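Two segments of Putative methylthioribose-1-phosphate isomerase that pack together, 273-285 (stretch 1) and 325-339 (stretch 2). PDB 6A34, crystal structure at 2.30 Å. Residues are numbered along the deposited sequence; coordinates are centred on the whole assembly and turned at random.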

# COMPACT_ATOMS: atom_id res chain seq x y z
N ILE A 273 -17.32 -1.30 -12.04
CA ILE A 273 -17.08 -2.64 -11.63
C ILE A 273 -18.00 -2.92 -10.45
O ILE A 273 -18.02 -2.19 -9.45
CB ILE A 273 -15.60 -2.86 -11.27
CG1 ILE A 273 -14.68 -2.54 -12.45
CG2 ILE A 273 -15.41 -4.28 -10.81
CD1 ILE A 273 -13.21 -2.54 -12.12
N PRO A 274 -18.84 -3.96 -10.55
CA PRO A 274 -19.65 -4.39 -9.42
C PRO A 274 -18.79 -4.58 -8.17
O PRO A 274 -17.70 -5.12 -8.24
CB PRO A 274 -20.30 -5.70 -9.89
CG PRO A 274 -20.28 -5.65 -11.38
CD PRO A 274 -19.09 -4.77 -11.75
N PHE A 275 -19.31 -4.13 -7.04
CA PHE A 275 -18.62 -4.05 -5.79
C PHE A 275 -19.53 -4.57 -4.68
O PHE A 275 -20.57 -3.95 -4.37
CB PHE A 275 -18.24 -2.59 -5.56
CG PHE A 275 -17.53 -2.31 -4.27
CD1 PHE A 275 -16.16 -2.43 -4.17
CD2 PHE A 275 -18.23 -1.98 -3.13
CE1 PHE A 275 -15.51 -2.18 -2.98
CE2 PHE A 275 -17.58 -1.73 -1.94
CZ PHE A 275 -16.22 -1.84 -1.86
N PHE A 276 -19.14 -5.68 -4.07
CA PHE A 276 -19.94 -6.35 -3.03
C PHE A 276 -19.20 -6.45 -1.71
O PHE A 276 -18.00 -6.71 -1.68
CB PHE A 276 -20.29 -7.77 -3.46
CG PHE A 276 -21.22 -7.87 -4.64
CD1 PHE A 276 -20.74 -7.86 -5.93
CD2 PHE A 276 -22.58 -8.03 -4.44
CE1 PHE A 276 -21.60 -7.98 -7.01
CE2 PHE A 276 -23.44 -8.15 -5.51
CZ PHE A 276 -22.95 -8.14 -6.80
N ALA A 277 -19.96 -6.31 -0.63
CA ALA A 277 -19.58 -6.70 0.71
C ALA A 277 -20.26 -8.04 1.00
O ALA A 277 -21.38 -8.28 0.53
CB ALA A 277 -20.04 -5.65 1.70
N VAL A 278 -19.59 -8.89 1.77
CA VAL A 278 -20.12 -10.16 2.21
C VAL A 278 -19.86 -10.25 3.71
O VAL A 278 -18.72 -10.01 4.16
CB VAL A 278 -19.51 -11.35 1.43
CG1 VAL A 278 -17.98 -11.31 1.38
CG2 VAL A 278 -19.97 -12.69 2.00
N ALA A 279 -20.93 -10.54 4.47
CA ALA A 279 -20.87 -10.74 5.92
C ALA A 279 -22.12 -11.45 6.42
O ALA A 279 -23.17 -11.35 5.78
CB ALA A 279 -20.73 -9.43 6.61
N PRO A 280 -22.06 -12.15 7.58
CA PRO A 280 -23.24 -12.74 8.20
C PRO A 280 -24.12 -11.66 8.85
O PRO A 280 -23.62 -10.57 9.11
CB PRO A 280 -22.66 -13.71 9.24
CG PRO A 280 -21.32 -13.11 9.61
CD PRO A 280 -20.85 -12.35 8.39
N LEU A 281 -25.40 -11.98 9.08
CA LEU A 281 -26.38 -11.07 9.73
C LEU A 281 -25.85 -10.47 11.04
O LEU A 281 -26.13 -9.31 11.34
CB LEU A 281 -27.70 -11.81 9.97
CG LEU A 281 -28.85 -11.40 9.05
CD1 LEU A 281 -28.45 -11.47 7.59
CD2 LEU A 281 -30.08 -12.26 9.30
N SER A 282 -25.06 -11.23 11.80
CA SER A 282 -24.58 -10.82 13.09
C SER A 282 -23.58 -9.66 12.97
O SER A 282 -23.22 -9.07 13.99
CB SER A 282 -23.97 -11.99 13.82
OG SER A 282 -22.85 -12.50 13.11
N SER A 283 -23.11 -9.35 11.76
CA SER A 283 -22.17 -8.22 11.53
C SER A 283 -22.93 -6.95 11.17
O SER A 283 -22.34 -5.89 11.03
CB SER A 283 -21.15 -8.55 10.46
OG SER A 283 -20.47 -9.75 10.77
N ILE A 284 -24.25 -7.06 10.98
CA ILE A 284 -25.07 -5.91 10.73
C ILE A 284 -25.55 -5.36 12.08
O ILE A 284 -26.28 -6.03 12.80
CB ILE A 284 -26.24 -6.25 9.79
CG1 ILE A 284 -25.74 -6.89 8.50
CG2 ILE A 284 -27.11 -5.04 9.51
CD1 ILE A 284 -26.83 -7.60 7.74
N ASP A 285 -25.12 -4.14 12.38
CA ASP A 285 -25.46 -3.41 13.58
C ASP A 285 -26.57 -2.42 13.22
O ASP A 285 -26.31 -1.30 12.77
CB ASP A 285 -24.22 -2.72 14.15
CG ASP A 285 -24.41 -1.97 15.45
OD1 ASP A 285 -25.53 -2.00 16.00
OD2 ASP A 285 -23.42 -1.35 15.90
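Stretch 2, residues 325-339: VTPHKYLTGIITDRG

Stretch 2 lies alongside stretch 1 as a parallel neighbour in a β-sheet, its strand 333-336 running in the same direction as strand 275-278, with the axes 29° apart (signed crossing angle -29°) and 4.6 Å from each other at closest approach. Stretch 2 starts with the end of a strand at Val-325 and Thr-326, passes through a short 3-10 segment at 328-330, and then joins the register: Phe-275 lies opposite Thr-332, Ala-277 opposite Ile-334 (CA to CA 5.0 Å) and Val-278 opposite Ile-335 (CA to CA 4.4 Å). Together the two segments bury 780 Å².

Phe-275, covered over 88 Å², anchors the entry. Thr-332 binds both polar backbone atoms of this residue: Phe-275 N donates to Thr-332 OG1 (3.1 Å), and Thr-332 N donates to Phe-275 O (2.9 Å). The ring, with chi1 in t, reaches back over the incoming chain, where Phe-275 CD2 meets Tyr-330 O at 3.5 Å and Leu-331 CD2 at 3.9 Å. The same Leu-331 CD2 lies 3.8 Å from Ala-277 CB, so one methyl group fills the space beside both residues.

Ile-335, covered over 87 Å², is the centre of the pairing. Its N donates to Ala-277 O (2.8 Å), and its O accepts from Ala-279 N (2.9 Å); the bonds run to the residues before and after Val-278, as expected of parallel strands. Its O also receives a CA-H...O contact from Val-278 CA at 3.1 Å. The Ile-335 side chain shares a sheet face with Phe-276 and Val-278: Ile-335 CD1 approaches Phe-276 CB at 3.8 Å, and Ile-335 CB lies 3.9 Å from Val-278 CB. Upstream the pairing is slacker, for Ala-277 N reaches Gly-333 O through a weak bond of 3.5 Å.

Phe-276, covered over 69 Å², lays one face of its ring against Thr-332, whose CG2 is 3.9 Å from Phe-276 CZ. Its CD2 lies 3.5 Å from Gly-333 O. An ideal CB on Gly-333 would sit only 3.1 Å from Phe-276 CE2, so the ring occupies room that the glycine leaves free.

Beyond the strands, stretch 2 makes a type I turn from Thr-336 to Gly-339. Here Asp-337 OD1 accepts from Leu-281 N (2.9 Å), extending the contact to the start of the 3-10 segment 281-283. Leu-281 in turn places its CD1 3.6 Å from Thr-336 OG1 and its CD2 4.0 Å from Arg-338 CG.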

# COMPACT_ATOMS: atom_id res chain seq x y z
N VAL A 325 -14.62 3.71 6.40
CA VAL A 325 -16.05 3.58 6.26
C VAL A 325 -16.43 3.91 4.82
O VAL A 325 -16.06 4.93 4.30
CB VAL A 325 -16.82 4.48 7.25
CG1 VAL A 325 -18.31 4.36 7.04
CG2 VAL A 325 -16.48 4.11 8.69
N THR A 326 -17.17 3.00 4.19
CA THR A 326 -17.58 3.08 2.84
C THR A 326 -19.07 3.42 2.80
O THR A 326 -19.86 2.64 3.35
CB THR A 326 -17.30 1.74 2.14
OG1 THR A 326 -15.87 1.53 2.10
CG2 THR A 326 -17.91 1.67 0.76
N PRO A 327 -19.49 4.57 2.21
CA PRO A 327 -20.90 4.91 2.04
C PRO A 327 -21.64 3.86 1.18
O PRO A 327 -21.05 3.33 0.20
CB PRO A 327 -20.89 6.30 1.35
CG PRO A 327 -19.52 6.90 1.71
CD PRO A 327 -18.62 5.67 1.73
N HIS A 328 -22.91 3.58 1.53
CA HIS A 328 -23.69 2.47 0.97
C HIS A 328 -23.87 2.59 -0.55
O HIS A 328 -24.00 1.59 -1.20
CB HIS A 328 -25.06 2.32 1.65
CG HIS A 328 -25.92 3.53 1.54
ND1 HIS A 328 -26.72 3.78 0.42
CD2 HIS A 328 -26.09 4.56 2.40
CE1 HIS A 328 -27.33 4.94 0.60
NE2 HIS A 328 -26.96 5.44 1.81
N LYS A 329 -23.85 3.81 -1.09
CA LYS A 329 -24.13 4.05 -2.48
C LYS A 329 -23.11 3.40 -3.44
O LYS A 329 -23.41 3.16 -4.65
CB LYS A 329 -24.22 5.56 -2.74
CG LYS A 329 -22.90 6.32 -2.63
CD LYS A 329 -23.00 7.76 -3.14
CE LYS A 329 -21.69 8.51 -3.08
NZ LYS A 329 -21.72 9.75 -3.89
N TYR A 330 -21.91 3.13 -2.93
CA TYR A 330 -20.88 2.42 -3.67
C TYR A 330 -21.17 0.91 -3.77
O TYR A 330 -20.52 0.22 -4.56
CB TYR A 330 -19.52 2.69 -3.00
CG TYR A 330 -19.08 4.13 -3.07
CD1 TYR A 330 -18.62 4.65 -4.26
CD2 TYR A 330 -19.08 4.97 -1.98
CE1 TYR A 330 -18.25 5.97 -4.39
CE2 TYR A 330 -18.66 6.29 -2.07
CZ TYR A 330 -18.25 6.80 -3.29
OH TYR A 330 -17.85 8.10 -3.48
N LEU A 331 -22.13 0.39 -2.98
CA LEU A 331 -22.39 -1.08 -2.96
C LEU A 331 -23.36 -1.46 -4.08
O LEU A 331 -24.42 -0.89 -4.22
CB LEU A 331 -22.97 -1.52 -1.62
CG LEU A 331 -21.99 -1.62 -0.46
CD1 LEU A 331 -22.73 -1.70 0.87
CD2 LEU A 331 -21.10 -2.84 -0.63
N THR A 332 -23.01 -2.52 -4.82
CA THR A 332 -23.92 -3.15 -5.75
C THR A 332 -24.90 -4.03 -4.96
O THR A 332 -26.04 -4.12 -5.28
CB THR A 332 -23.14 -3.94 -6.81
OG1 THR A 332 -22.19 -3.07 -7.43
CG2 THR A 332 -24.06 -4.54 -7.84
N GLY A 333 -24.40 -4.74 -3.96
CA GLY A 333 -25.21 -5.56 -3.08
C GLY A 333 -24.44 -6.00 -1.84
O GLY A 333 -23.21 -5.84 -1.76
N ILE A 334 -25.18 -6.54 -0.87
CA ILE A 334 -24.58 -7.07 0.33
C ILE A 334 -24.93 -8.57 0.41
O ILE A 334 -26.10 -8.93 0.56
CB ILE A 334 -25.05 -6.33 1.60
CG1 ILE A 334 -24.69 -4.85 1.57
CG2 ILE A 334 -24.50 -7.03 2.82
CD1 ILE A 334 -25.18 -4.07 2.77
N ILE A 335 -23.90 -9.41 0.35
CA ILE A 335 -24.06 -10.83 0.38
C ILE A 335 -24.06 -11.26 1.84
O ILE A 335 -23.09 -11.00 2.55
CB ILE A 335 -22.97 -11.54 -0.44
CG1 ILE A 335 -22.87 -10.99 -1.86
CG2 ILE A 335 -23.21 -13.04 -0.44
CD1 ILE A 335 -21.53 -11.22 -2.51
N THR A 336 -25.18 -11.84 2.29
CA THR A 336 -25.31 -12.34 3.65
C THR A 336 -25.61 -13.84 3.63
O THR A 336 -25.85 -14.43 2.59
CB THR A 336 -26.41 -11.65 4.46
OG1 THR A 336 -27.65 -12.26 4.12
CG2 THR A 336 -26.45 -10.15 4.25
N ASP A 337 -25.60 -14.44 4.82
CA ASP A 337 -25.85 -15.88 4.99
C ASP A 337 -27.35 -16.15 4.86
O ASP A 337 -27.73 -17.31 4.93
CB ASP A 337 -25.33 -16.38 6.34
CG ASP A 337 -26.02 -15.71 7.52
OD1 ASP A 337 -25.94 -14.46 7.64
OD2 ASP A 337 -26.64 -16.46 8.31
N ARG A 338 -28.17 -15.11 4.63
CA ARG A 338 -29.62 -15.27 4.41
C ARG A 338 -30.04 -14.61 3.09
O ARG A 338 -31.17 -14.23 2.94
CB ARG A 338 -30.41 -14.74 5.61
CG ARG A 338 -30.15 -15.50 6.92
CD ARG A 338 -30.54 -16.99 6.86
NE ARG A 338 -30.37 -17.78 8.09
CZ ARG A 338 -30.43 -19.12 8.18
NH1 ARG A 338 -30.78 -19.85 7.13
NH2 ARG A 338 -30.12 -19.72 9.31
N GLY A 339 -29.12 -14.50 2.13
CA GLY A 339 -29.43 -13.95 0.82
C GLY A 339 -28.77 -12.60 0.60
O GLY A 339 -28.16 -12.03 1.53